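Local coordinates for cellulose biosynthesis protein BcsG (Salmonella typhimurium LT2, PDB 5OLT) that is required for bacterial cellulose biosynthesis, this chain being its zinc-binding extramembrane domain, which belongs to the alkaline phosphatase family, at residues P58-V63 with S208-F213; F92-S97 with I289-A294; G98-G103 with D283-S288; K258-V263 with V296-M301. All coordinates share one frame; numbering follows the deposited sequence.

Interactions 1, 2 and 4 lie in the same mixed sheet, and interaction 3 includes S102, a zinc ligand. Interaction 1 pairs two parallel strands, interaction 4 two antiparallel ones. They touch directly because strands 60-66 and 259-265 are neighbours. Interaction 4 is mostly apolar, while interaction 1 adds a serine-aspartate bond and a bridging water. Interaction 2 continues on strand 291-299, where the pairing with strand 90-96 is interrupted by a corner and a water bridges the two. Interaction 3 joins loops and helix starts and packs against interaction 2 through I289 and T290. All four are largely buried, but D283 of interaction 3 and H94 of interaction 2 are exposed.

Interaction 1: P58-V63 with S208-F213; sequences PFDLLV and SRSATF
Two parallel neighbours of the mixed sheet in this alkaline phosphatase-family domain, strands 60-66 and 210-216, pair here through D60-V63 and S210-F213. The two short strands run within 7° of parallel. L61 N bonds to S210 O at 2.8 Å, and T212 N bonds back to L61 O. V63 N donates to T212 O at 2.8 Å. The bond from S210 N to F59 O is weak.

On the face with D60 and L62, S210 OG donates to D60 OD1 at 2.7 Å. The hydroxyl comes from above the carboxylate plane, 63° out of it. It reaches D60 OD1 with OG between its own N and carbonyl carbon (chi1 71°). The same OG accepts from a water, which also donates to L61 O and lies 2.7 Å from T212 OG1. One water thus joins both strands. T212 OG1 is also bonded to W198, and D60 OD2 makes a salt bridge with R257. Further along, L62 CD1 lies 3.9 Å from T212 CG2, the two side chains side by side.

The other face is apolar. L61 CB meets A211 CB at 4.2 Å, and V63 CG1 comes obliquely to the F213 ring, 4.3 Å from CD1. Near the start of the pair, the R209 guanidinium has P58 CA over one face, toward its rim, 3.5 Å above the plane.

Helix 191-203 covers the D60 and L62 face, and helix 132-138 covers the L61 and V63 face. Strand 142-147 follows beyond 210-216, and strand 259-265 lies beyond 60-66.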
loop_
_atom_site.group_PDB
_atom_site.type_symbol
_atom_site.label_atom_id
_atom_site.label_comp_id
_atom_site.label_asym_id
_atom_site.label_seq_id
_atom_site.Cartn_x
_atom_site.Cartn_y
_atom_site.Cartn_z
ATOM N N PRO A 58 6.219 -22.778 -3.633
ATOM C CA PRO A 58 5.465 -21.826 -4.474
ATOM C C PRO A 58 4.236 -21.297 -3.733
ATOM O O PRO A 58 3.603 -22.006 -2.945
ATOM C CB PRO A 58 5.013 -22.674 -5.673
ATOM C CG PRO A 58 5.923 -23.849 -5.685
ATOM C CD PRO A 58 6.260 -24.121 -4.263
ATOM N N PHE A 59 3.942 -20.037 -3.973
ATOM C CA PHE A 59 2.707 -19.426 -3.498
ATOM C C PHE A 59 2.395 -18.241 -4.402
ATOM O O PHE A 59 3.240 -17.854 -5.229
ATOM C CB PHE A 59 2.848 -18.974 -2.033
ATOM C CG PHE A 59 3.772 -17.785 -1.826
ATOM C CD1 PHE A 59 5.164 -17.954 -1.779
ATOM C CD2 PHE A 59 3.244 -16.485 -1.710
ATOM C CE1 PHE A 59 6.004 -16.863 -1.589
ATOM C CE2 PHE A 59 4.100 -15.394 -1.490
ATOM C CZ PHE A 59 5.486 -15.584 -1.436
ATOM N N ASP A 60 1.198 -17.677 -4.233
ATOM C CA ASP A 60 0.775 -16.489 -4.976
ATOM C C ASP A 60 0.715 -15.264 -4.076
ATOM O O ASP A 60 0.219 -15.346 -2.940
ATOM C CB ASP A 60 -0.609 -16.697 -5.596
ATOM C CG ASP A 60 -0.659 -17.835 -6.563
ATOM O OD1 ASP A 60 0.308 -17.990 -7.332
ATOM O OD2 ASP A 60 -1.701 -18.566 -6.582
ATOM N N LEU A 61 1.267 -14.149 -4.558
ATOM C CA LEU A 61 1.126 -12.828 -3.916
ATOM C C LEU A 61 0.031 -12.053 -4.636
ATOM O O LEU A 61 0.038 -11.967 -5.872
ATOM C CB LEU A 61 2.455 -12.037 -3.977
ATOM C CG LEU A 61 2.340 -10.572 -3.530
ATOM C CD1 LEU A 61 2.080 -10.479 -2.038
ATOM C CD2 LEU A 61 3.608 -9.781 -3.834
ATOM N N LEU A 62 -0.915 -11.510 -3.875
ATOM C CA LEU A 62 -1.984 -10.684 -4.502
ATOM C C LEU A 62 -1.996 -9.354 -3.762
ATOM O O LEU A 62 -2.235 -9.327 -2.552
ATOM C CB LEU A 62 -3.328 -11.405 -4.352
ATOM C CG LEU A 62 -4.560 -10.618 -4.753
ATOM C CD1 LEU A 62 -4.516 -10.168 -6.201
ATOM C CD2 LEU A 62 -5.806 -11.454 -4.477
ATOM N N VAL A 63 -1.676 -8.269 -4.474
ATOM C CA VAL A 63 -1.670 -6.929 -3.875
ATOM C C VAL A 63 -2.933 -6.212 -4.334
ATOM O O VAL A 63 -3.170 -6.052 -5.546
ATOM C CB VAL A 63 -0.408 -6.143 -4.301
ATOM C CG1 VAL A 63 -0.439 -4.714 -3.768
ATOM C CG2 VAL A 63 0.838 -6.850 -3.835
ATOM N N SER A 208 2.260 -23.088 -9.312
ATOM C CA SER A 208 2.921 -21.929 -9.860
ATOM C C SER A 208 3.143 -20.900 -8.767
ATOM O O SER A 208 2.479 -20.881 -7.703
ATOM C CB SER A 208 2.110 -21.337 -10.999
ATOM O OG SER A 208 2.659 -21.713 -12.253
ATOM N N ARG A 209 4.123 -20.066 -9.011
ATOM C CA ARG A 209 4.227 -18.858 -8.216
ATOM C C ARG A 209 3.944 -17.651 -9.062
ATOM O O ARG A 209 4.345 -17.559 -10.221
ATOM C CB ARG A 209 5.507 -18.743 -7.377
ATOM C CG ARG A 209 6.768 -18.824 -8.134
ATOM C CD ARG A 209 8.009 -18.735 -7.264
ATOM N NE ARG A 209 8.311 -19.657 -6.154
ATOM C CZ ARG A 209 8.779 -20.905 -6.277
ATOM N NH1 ARG A 209 8.870 -21.463 -7.474
ATOM N NH2 ARG A 209 9.114 -21.609 -5.203
ATOM N N SER A 210 3.197 -16.735 -8.473
ATOM C CA SER A 210 2.744 -15.565 -9.226
ATOM C C SER A 210 2.602 -14.384 -8.302
ATOM O O SER A 210 2.455 -14.541 -7.108
ATOM C CB SER A 210 1.422 -15.824 -9.937
ATOM O OG SER A 210 0.340 -15.902 -9.018
ATOM N N ALA A 211 2.621 -13.203 -8.896
ATOM C CA ALA A 211 2.485 -11.946 -8.153
ATOM C C ALA A 211 1.592 -11.063 -8.986
ATOM O O ALA A 211 1.892 -10.779 -10.140
ATOM C CB ALA A 211 3.838 -11.291 -7.922
ATOM N N THR A 212 0.488 -10.616 -8.392
ATOM C CA THR A 212 -0.532 -9.850 -9.076
ATOM C C THR A 212 -0.708 -8.497 -8.411
ATOM O O THR A 212 -0.847 -8.410 -7.186
ATOM C CB THR A 212 -1.881 -10.618 -9.042
ATOM O OG1 THR A 212 -1.700 -11.847 -9.716
ATOM C CG2 THR A 212 -2.980 -9.848 -9.724
ATOM N N PHE A 213 -0.728 -7.450 -9.247
ATOM C CA PHE A 213 -1.101 -6.104 -8.848
ATOM C C PHE A 213 -2.523 -5.843 -9.296
ATOM O O PHE A 213 -2.828 -5.909 -10.504
ATOM C CB PHE A 213 -0.143 -5.091 -9.487
ATOM C CG PHE A 213 -0.415 -3.675 -9.088
ATOM C CD1 PHE A 213 -0.132 -3.268 -7.779
ATOM C CD2 PHE A 213 -0.951 -2.764 -9.984
ATOM C CE1 PHE A 213 -0.368 -1.943 -7.394
ATOM C CE2 PHE A 213 -1.220 -1.415 -9.597
ATOM C CZ PHE A 213 -0.931 -1.038 -8.290
HETATM O O HOH W 1 -0.807 -13.687 -7.947
#

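Interaction 2: F92-S97 with I289-A294; sequences FKHFNS and ITNVPA
F92-S97 and I289-A294 run antiparallel. The first turns a corner at K93 and H94, and the pairing is interrupted there. The second leaves helix 287-290 at N291 and continues as a strand. F92 N bonds to A294 O at 2.8 Å on one side of the corner. On the other, V292 N bonds to F95 O, and S97 N bonds to T290 O at 2.8 Å. N96 and N291 face each other as a non-hydrogen-bonded pair. Just past the corner, a water accepts from F95 N and donates to V292 O, each at 2.7 Å, in place of a direct bond.

The F95 ring carries the apolar contact. A294 CB sits over one face, 4.0 Å from the ring centroid and 20° off its normal, a CH-pi contact. V292 CG2 meets F95 CD1 obliquely at 3.6 Å. The F95 ring is brought there with CG anti to the backbone N (chi1 -170°). A294 O lies in the plane of the F92 ring, at its edge, and A294 CB also touches F92 CD1. On the N96 side, T290 OG1 donates to N96 OD1 at 2.7 Å, the two side chains side by side. OG1 also lies in a hydrogen bond with S286 O. N96 ND2 is held in turn by S355. S97 OG packs on T290 CB at 3.5 Å, though its polar partner is T99 O.

The contact therefore divides by chemistry. F92 and F95 pack against helix 318-328. One side-chain bond, T290 to N96, adds to the backbone pairing, and a water bridges F95 and V292.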
loop_
_atom_site.group_PDB
_atom_site.type_symbol
_atom_site.label_atom_id
_atom_site.label_comp_id
_atom_site.label_asym_id
_atom_site.label_seq_id
_atom_site.Cartn_x
_atom_site.Cartn_y
_atom_site.Cartn_z
ATOM N N PHE A 92 -1.846 -2.595 9.763
ATOM C CA PHE A 92 -1.114 -1.362 10.083
ATOM C C PHE A 92 -2.058 -0.247 10.502
ATOM O O PHE A 92 -3.069 0.015 9.825
ATOM C CB PHE A 92 -0.354 -0.897 8.829
ATOM C CG PHE A 92 0.809 -1.778 8.449
ATOM C CD1 PHE A 92 0.621 -2.921 7.657
ATOM C CD2 PHE A 92 2.102 -1.434 8.817
ATOM C CE1 PHE A 92 1.692 -3.726 7.283
ATOM C CE2 PHE A 92 3.192 -2.229 8.441
ATOM C CZ PHE A 92 3.001 -3.384 7.660
ATOM N N LYS A 93 -1.704 0.442 11.585
ATOM C CA LYS A 93 -2.482 1.543 12.136
ATOM C C LYS A 93 -1.936 2.927 11.803
ATOM O O LYS A 93 -2.636 3.895 11.897
ATOM C CB LYS A 93 -2.650 1.368 13.655
ATOM C CG LYS A 93 -3.399 0.104 14.081
ATOM C CD LYS A 93 -4.785 0.057 13.449
ATOM C CE LYS A 93 -5.591 -1.161 13.894
ATOM N NZ LYS A 93 -5.954 -1.062 15.331
ATOM N N HIS A 94 -0.671 2.986 11.386
ATOM C CA HIS A 94 -0.034 4.248 11.019
ATOM C C HIS A 94 0.771 4.037 9.749
ATOM O O HIS A 94 1.974 4.353 9.699
ATOM C CB HIS A 94 0.804 4.812 12.194
ATOM C CG HIS A 94 -0.053 5.231 13.336
ATOM N ND1 HIS A 94 -0.826 6.375 13.284
ATOM C CD2 HIS A 94 -0.328 4.637 14.516
ATOM C CE1 HIS A 94 -1.515 6.483 14.405
ATOM N NE2 HIS A 94 -1.253 5.428 15.155
ATOM N N PHE A 95 0.093 3.547 8.706
ATOM C CA PHE A 95 0.691 3.367 7.382
ATOM C C PHE A 95 0.417 4.619 6.566
ATOM O O PHE A 95 -0.733 5.009 6.403
ATOM C CB PHE A 95 0.046 2.153 6.689
ATOM C CG PHE A 95 0.749 1.750 5.438
ATOM C CD1 PHE A 95 0.533 2.452 4.214
ATOM C CD2 PHE A 95 1.661 0.702 5.460
ATOM C CE1 PHE A 95 1.196 2.063 3.060
ATOM C CE2 PHE A 95 2.279 0.297 4.296
ATOM C CZ PHE A 95 2.073 0.979 3.104
ATOM N N ASN A 96 1.493 5.237 6.068
ATOM C CA ASN A 96 1.353 6.473 5.297
ATOM C C ASN A 96 1.470 6.193 3.818
ATOM O O ASN A 96 2.428 5.594 3.356
ATOM C CB ASN A 96 2.451 7.445 5.719
ATOM C CG ASN A 96 2.244 8.813 5.122
ATOM O OD1 ASN A 96 1.221 9.453 5.416
ATOM N ND2 ASN A 96 3.183 9.268 4.282
ATOM N N SER A 97 0.487 6.673 3.050
ATOM C CA SER A 97 0.480 6.383 1.609
ATOM C C SER A 97 1.438 7.273 0.794
ATOM O O SER A 97 1.705 6.967 -0.366
ATOM C CB SER A 97 -0.930 6.527 1.022
ATOM O OG SER A 97 -1.309 7.882 1.024
ATOM N N ILE A 289 -5.822 12.213 4.973
ATOM C CA ILE A 289 -5.962 11.597 3.648
ATOM C C ILE A 289 -4.959 10.448 3.471
ATOM O O ILE A 289 -5.243 9.474 2.787
ATOM C CB ILE A 289 -5.810 12.671 2.540
ATOM C CG1 ILE A 289 -7.052 13.595 2.619
ATOM C CG2 ILE A 289 -5.724 12.045 1.163
ATOM C CD1 ILE A 289 -6.906 14.908 1.851
ATOM N N THR A 290 -3.775 10.549 4.061
ATOM C CA THR A 290 -2.715 9.600 3.743
ATOM C C THR A 290 -2.525 8.485 4.792
ATOM O O THR A 290 -1.786 7.552 4.507
ATOM C CB THR A 290 -1.369 10.311 3.549
ATOM O OG1 THR A 290 -1.015 10.931 4.806
ATOM C CG2 THR A 290 -1.501 11.365 2.441
ATOM N N ASN A 291 -3.204 8.547 5.941
ATOM C CA ASN A 291 -3.083 7.430 6.910
ATOM C C ASN A 291 -4.126 6.361 6.526
ATOM O O ASN A 291 -5.325 6.562 6.740
ATOM C CB ASN A 291 -3.328 7.953 8.308
ATOM C CG ASN A 291 -3.269 6.849 9.323
ATOM O OD1 ASN A 291 -2.569 5.859 9.112
ATOM N ND2 ASN A 291 -4.049 6.987 10.411
ATOM N N VAL A 292 -3.661 5.268 5.901
ATOM C CA VAL A 292 -4.548 4.309 5.248
ATOM C C VAL A 292 -4.482 2.932 5.889
ATOM O O VAL A 292 -3.435 2.542 6.415
ATOM C CB VAL A 292 -4.233 4.215 3.733
ATOM C CG1 VAL A 292 -4.415 5.570 3.034
ATOM C CG2 VAL A 292 -2.823 3.661 3.444
ATOM N N PRO A 293 -5.599 2.171 5.816
ATOM C CA PRO A 293 -5.610 0.819 6.412
ATOM C C PRO A 293 -4.965 -0.228 5.540
ATOM O O PRO A 293 -5.594 -0.772 4.631
ATOM C CB PRO A 293 -7.115 0.532 6.569
ATOM C CG PRO A 293 -7.784 1.319 5.467
ATOM C CD PRO A 293 -6.962 2.623 5.416
ATOM N N ALA A 294 -3.719 -0.547 5.830
ATOM C CA ALA A 294 -3.030 -1.591 5.111
ATOM C C ALA A 294 -3.025 -2.862 5.951
ATOM O O ALA A 294 -2.849 -2.826 7.181
ATOM C CB ALA A 294 -1.609 -1.139 4.819
HETATM O O HOH W 2 -2.600 3.054 8.878
#

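Interaction 3: G98-G103 with D283-S288; sequences GTSYSG and DIPSPS. With ZN (zinc ion), chain B.
The hydrogen bond across the contact joins Y101 and D283. Y101 OH donates to D283 OD1 at 2.5 Å, a short bond. OD1 receives it on its anti lone pair, away from the other carboxylate oxygen. OD1 lies in the plane of the Y101 ring, at its edge. Ring and carboxylate planes are turned 63° apart, and the two side chains meet obliquely. CB of D283 points away from 98-103, but CG, anti to its own carbonyl carbon (chi1 -60°), lets the carboxylate come back to Y101 OH.

Packing links S100 and P285. S100 OG lies 3.6 Å from both CA and CB of P285. P285 is the centre of an inverse gamma turn, closed by S286 N bonding to I284 O at 2.8 Å. The polar contacts of S100 OG are elsewhere, with R282 O and N357 ND2.

Each segment ends in the start of a helix. Y101 is the N-cap residue of helix 102-110, and S286 is that of helix 287-290, where its side chain caps the N of I289. The first helix begins at the zinc site of this alkaline phosphatase-like domain.

Metal binding falls to S102, which makes no contact with 283-288. S102 OG binds zinc at 2.0 Å, and a water lies 2.5 Å from the metal. C67, E266 and H267 complete the site. A citrate, probably from the crystallisation liquor, is hydrogen-bonded to S102 OG and G103 N.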
loop_
_atom_site.group_PDB
_atom_site.type_symbol
_atom_site.label_atom_id
_atom_site.label_comp_id
_atom_site.label_asym_id
_atom_site.label_seq_id
_atom_site.Cartn_x
_atom_site.Cartn_y
_atom_site.Cartn_z
ATOM N N GLY A 98 1.954 8.335 1.401
ATOM C CA GLY A 98 2.984 9.153 0.752
ATOM C C GLY A 98 2.490 10.177 -0.253
ATOM O O GLY A 98 3.325 10.912 -0.778
ATOM N N THR A 99 1.177 10.202 -0.535
ATOM C CA THR A 99 0.613 11.066 -1.591
ATOM C C THR A 99 -0.878 10.997 -1.524
ATOM O O THR A 99 -1.441 10.094 -0.849
ATOM C CB THR A 99 1.110 10.593 -2.981
ATOM O OG1 THR A 99 0.594 11.472 -3.989
ATOM C CG2 THR A 99 0.671 9.157 -3.271
ATOM N N SER A 100 -1.545 11.953 -2.175
ATOM C CA SER A 100 -2.998 11.897 -2.225
ATOM C C SER A 100 -3.555 11.711 -3.632
ATOM O O SER A 100 -4.782 11.837 -3.794
ATOM C CB SER A 100 -3.621 13.080 -1.529
ATOM O OG SER A 100 -3.176 14.311 -2.072
ATOM N N TYR A 101 -2.695 11.365 -4.605
ATOM C CA TYR A 101 -3.146 11.114 -5.982
ATOM C C TYR A 101 -2.881 9.682 -6.390
ATOM O O TYR A 101 -1.928 9.060 -5.913
ATOM C CB TYR A 101 -2.434 12.063 -6.956
ATOM C CG TYR A 101 -2.788 13.547 -6.809
ATOM C CD1 TYR A 101 -4.075 13.971 -6.472
ATOM C CD2 TYR A 101 -1.836 14.505 -7.109
ATOM C CE1 TYR A 101 -4.389 15.339 -6.384
ATOM C CE2 TYR A 101 -2.137 15.864 -7.071
ATOM C CZ TYR A 101 -3.408 16.272 -6.699
ATOM O OH TYR A 101 -3.656 17.650 -6.663
ATOM N N SER A 102 -3.721 9.165 -7.299
ATOM C CA SER A 102 -3.682 7.749 -7.629
ATOM C C SER A 102 -2.420 7.307 -8.352
ATOM O O SER A 102 -1.821 6.283 -7.988
ATOM C CB SER A 102 -4.872 7.397 -8.527
ATOM O OG SER A 102 -6.105 7.763 -7.920
ATOM N N GLY A 103 -2.000 8.073 -9.373
ATOM C CA GLY A 103 -0.822 7.673 -10.150
ATOM C C GLY A 103 0.426 7.570 -9.303
ATOM O O GLY A 103 1.074 6.520 -9.262
ATOM N N ASP A 283 -6.011 17.924 -2.812
ATOM C CA ASP A 283 -4.784 18.408 -3.466
ATOM C C ASP A 283 -3.616 18.557 -2.515
ATOM O O ASP A 283 -2.460 18.571 -2.960
ATOM C CB ASP A 283 -5.070 19.712 -4.227
ATOM C CG ASP A 283 -6.126 19.472 -5.295
ATOM O OD1 ASP A 283 -5.950 18.537 -6.146
ATOM O OD2 ASP A 283 -7.169 20.108 -5.210
ATOM N N ILE A 284 -3.906 18.695 -1.226
ATOM C CA ILE A 284 -2.866 18.682 -0.198
ATOM C C ILE A 284 -2.925 17.330 0.501
ATOM O O ILE A 284 -3.984 16.924 0.975
ATOM C CB ILE A 284 -3.037 19.837 0.799
ATOM C CG1 ILE A 284 -3.003 21.214 0.059
ATOM C CG2 ILE A 284 -1.980 19.768 1.892
ATOM C CD1 ILE A 284 -1.697 21.493 -0.681
ATOM N N PRO A 285 -1.797 16.596 0.544
ATOM C CA PRO A 285 -1.834 15.214 1.099
ATOM C C PRO A 285 -1.741 15.244 2.629
ATOM O O PRO A 285 -0.684 15.005 3.237
ATOM C CB PRO A 285 -0.641 14.551 0.423
ATOM C CG PRO A 285 0.349 15.687 0.281
ATOM C CD PRO A 285 -0.482 16.918 -0.054
ATOM N N SER A 286 -2.861 15.629 3.237
ATOM C CA SER A 286 -2.944 15.758 4.682
ATOM C C SER A 286 -2.821 14.418 5.394
ATOM O O SER A 286 -3.055 13.370 4.787
ATOM C CB SER A 286 -4.290 16.387 5.027
ATOM O OG SER A 286 -5.302 15.423 4.781
ATOM N N PRO A 287 -2.519 14.452 6.708
ATOM C CA PRO A 287 -2.416 13.212 7.469
ATOM C C PRO A 287 -3.708 12.403 7.405
ATOM O O PRO A 287 -3.652 11.178 7.281
ATOM C CB PRO A 287 -2.128 13.711 8.885
ATOM C CG PRO A 287 -1.345 14.965 8.675
ATOM C CD PRO A 287 -2.042 15.618 7.490
ATOM N N SER A 288 -4.850 13.064 7.459
ATOM C CA SER A 288 -6.125 12.357 7.383
ATOM C C SER A 288 -6.254 11.582 6.068
ATOM O O SER A 288 -6.757 10.436 6.032
ATOM C CB SER A 288 -7.225 13.400 7.514
ATOM O OG SER A 288 -8.504 12.844 7.439
HETATM ZN ZN ZN B . -6.933 7.025 -6.259
HETATM O O HOH W 3 -8.064 9.037 -7.219
#

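Interaction 4: K258-V263 with V296-M301; sequences KVMVVV and VKFFGM
M260 and F298 lie side by side on one face of an antiparallel strand pair, pointing the same way. The pair is formed by strands 259-265 and 291-299, neighbours in the mixed sheet of the domain. M260 CG meets F298 CE1 at 3.6 Å. The sulfur makes an oblique Met-aromatic contact, with SD 4.8 Å from the ring centroid. M260 is fully extended (chi3 -179°), which carries CE on to V296 CG1 at 4.0 Å.

On the opposite face, V261 CG2 comes obliquely to the F299 ring, 3.5 Å from CE1. V259 O lies in the plane of that ring, at its edge.

Backbone bonds fix these positions. V259 pairs with F299, and V261 with K297, by two bonds each. The bond from V261 N to K297 O is 2.8 Å long. Where strand 259-265 begins and 291-299 ends, a water accepts from K258 NZ and donates to G300 O at 2.7 Å.

Helix 318-328 packs on the M260 and V296 face. Helix 234-255 covers V261 and F299, and F249 meets the F299 ring edge-to-face. Strand 60-66 is the next neighbour beyond 259-265, and strand 90-96 lies beyond 291-299.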
loop_
_atom_site.group_PDB
_atom_site.type_symbol
_atom_site.label_atom_id
_atom_site.label_comp_id
_atom_site.label_asym_id
_atom_site.label_seq_id
_atom_site.Cartn_x
_atom_site.Cartn_y
_atom_site.Cartn_z
ATOM N N LYS A 258 -1.942 -21.602 -1.275
ATOM C CA LYS A 258 -1.024 -20.759 -0.497
ATOM C C LYS A 258 -1.001 -19.372 -1.149
ATOM O O LYS A 258 -0.561 -19.215 -2.289
ATOM C CB LYS A 258 0.377 -21.368 -0.490
ATOM C CG LYS A 258 0.429 -22.694 0.271
ATOM C CD LYS A 258 1.768 -23.377 0.094
ATOM C CE LYS A 258 1.855 -24.682 0.905
ATOM N NZ LYS A 258 0.876 -25.748 0.491
ATOM N N VAL A 259 -1.504 -18.377 -0.413
ATOM C CA VAL A 259 -1.638 -17.022 -0.934
ATOM C C VAL A 259 -1.263 -16.029 0.139
ATOM O O VAL A 259 -1.673 -16.147 1.284
ATOM C CB VAL A 259 -3.059 -16.718 -1.458
ATOM C CG1 VAL A 259 -3.106 -15.323 -2.133
ATOM C CG2 VAL A 259 -3.548 -17.751 -2.470
ATOM N N MET A 260 -0.494 -15.021 -0.266
ATOM C CA MET A 260 -0.234 -13.859 0.570
ATOM C C MET A 260 -1.022 -12.710 -0.017
ATOM O O MET A 260 -0.761 -12.328 -1.147
ATOM C CB MET A 260 1.261 -13.536 0.587
ATOM C CG MET A 260 1.612 -12.306 1.421
ATOM S SD MET A 260 3.384 -12.038 1.379
ATOM C CE MET A 260 3.554 -10.604 2.422
ATOM N N VAL A 261 -1.978 -12.182 0.738
ATOM C CA VAL A 261 -2.819 -11.051 0.282
ATOM C C VAL A 261 -2.395 -9.805 1.034
ATOM O O VAL A 261 -2.288 -9.812 2.255
ATOM C CB VAL A 261 -4.317 -11.317 0.498
ATOM C CG1 VAL A 261 -5.120 -10.082 0.084
ATOM C CG2 VAL A 261 -4.738 -12.536 -0.328
ATOM N N VAL A 262 -2.064 -8.749 0.288
ATOM C CA VAL A 262 -1.715 -7.452 0.864
ATOM C C VAL A 262 -2.768 -6.460 0.402
ATOM O O VAL A 262 -2.965 -6.310 -0.810
ATOM C CB VAL A 262 -0.334 -6.967 0.401
ATOM C CG1 VAL A 262 -0.048 -5.586 1.010
ATOM C CG2 VAL A 262 0.719 -7.996 0.792
ATOM N N VAL A 263 -3.451 -5.818 1.345
ATOM C CA VAL A 263 -4.402 -4.776 1.012
ATOM C C VAL A 263 -3.720 -3.460 1.351
ATOM O O VAL A 263 -3.325 -3.262 2.511
ATOM C CB VAL A 263 -5.695 -4.927 1.838
ATOM C CG1 VAL A 263 -6.598 -3.695 1.640
ATOM C CG2 VAL A 263 -6.391 -6.192 1.404
ATOM N N VAL A 296 -2.324 -7.456 5.882
ATOM C CA VAL A 296 -1.761 -8.635 5.232
ATOM C C VAL A 296 -2.474 -9.841 5.801
ATOM O O VAL A 296 -2.717 -9.905 7.008
ATOM C CB VAL A 296 -0.242 -8.747 5.506
ATOM C CG1 VAL A 296 0.369 -9.952 4.784
ATOM C CG2 VAL A 296 0.489 -7.465 5.072
ATOM N N LYS A 297 -2.816 -10.769 4.926
ATOM C CA LYS A 297 -3.408 -12.046 5.359
ATOM C C LYS A 297 -2.740 -13.165 4.587
ATOM O O LYS A 297 -2.557 -13.073 3.371
ATOM C CB LYS A 297 -4.918 -12.077 5.069
ATOM C CG LYS A 297 -5.672 -13.244 5.708
ATOM C CD LYS A 297 -7.186 -13.035 5.619
ATOM C CE LYS A 297 -7.939 -14.271 6.114
ATOM N NZ LYS A 297 -7.661 -14.633 7.526
ATOM N N PHE A 298 -2.382 -14.229 5.296
ATOM C CA PHE A 298 -1.837 -15.435 4.646
ATOM C C PHE A 298 -2.878 -16.550 4.622
ATOM O O PHE A 298 -3.609 -16.764 5.616
ATOM C CB PHE A 298 -0.603 -15.930 5.392
ATOM C CG PHE A 298 0.549 -14.952 5.400
ATOM C CD1 PHE A 298 1.511 -14.975 4.370
ATOM C CD2 PHE A 298 0.695 -14.027 6.442
ATOM C CE1 PHE A 298 2.584 -14.077 4.392
ATOM C CE2 PHE A 298 1.746 -13.128 6.454
ATOM C CZ PHE A 298 2.711 -13.167 5.434
ATOM N N PHE A 299 -2.983 -17.217 3.489
ATOM C CA PHE A 299 -3.928 -18.314 3.294
ATOM C C PHE A 299 -3.125 -19.560 2.986
ATOM O O PHE A 299 -2.040 -19.485 2.371
ATOM C CB PHE A 299 -4.854 -18.036 2.117
ATOM C CG PHE A 299 -5.761 -16.858 2.338
ATOM C CD1 PHE A 299 -5.329 -15.553 2.065
ATOM C CD2 PHE A 299 -7.034 -17.057 2.826
ATOM C CE1 PHE A 299 -6.160 -14.469 2.267
ATOM C CE2 PHE A 299 -7.864 -15.955 3.055
ATOM C CZ PHE A 299 -7.425 -14.678 2.754
ATOM N N GLY A 300 -3.641 -20.697 3.452
ATOM C CA GLY A 300 -3.065 -21.988 3.120
ATOM C C GLY A 300 -1.873 -22.362 3.977
ATOM O O GLY A 300 -1.121 -23.281 3.609
ATOM N N MET A 301 -1.676 -21.678 5.106
ATOM C CA MET A 301 -0.567 -22.009 6.016
ATOM C C MET A 301 -0.867 -23.277 6.811
ATOM O O MET A 301 -2.005 -23.502 7.238
ATOM C CB MET A 301 -0.266 -20.893 6.995
ATOM C CG MET A 301 0.253 -19.614 6.327
ATOM S SD MET A 301 0.555 -18.339 7.559
ATOM C CE MET A 301 1.943 -18.981 8.501
HETATM O O HOH W 4 -1.792 -25.040 1.644
#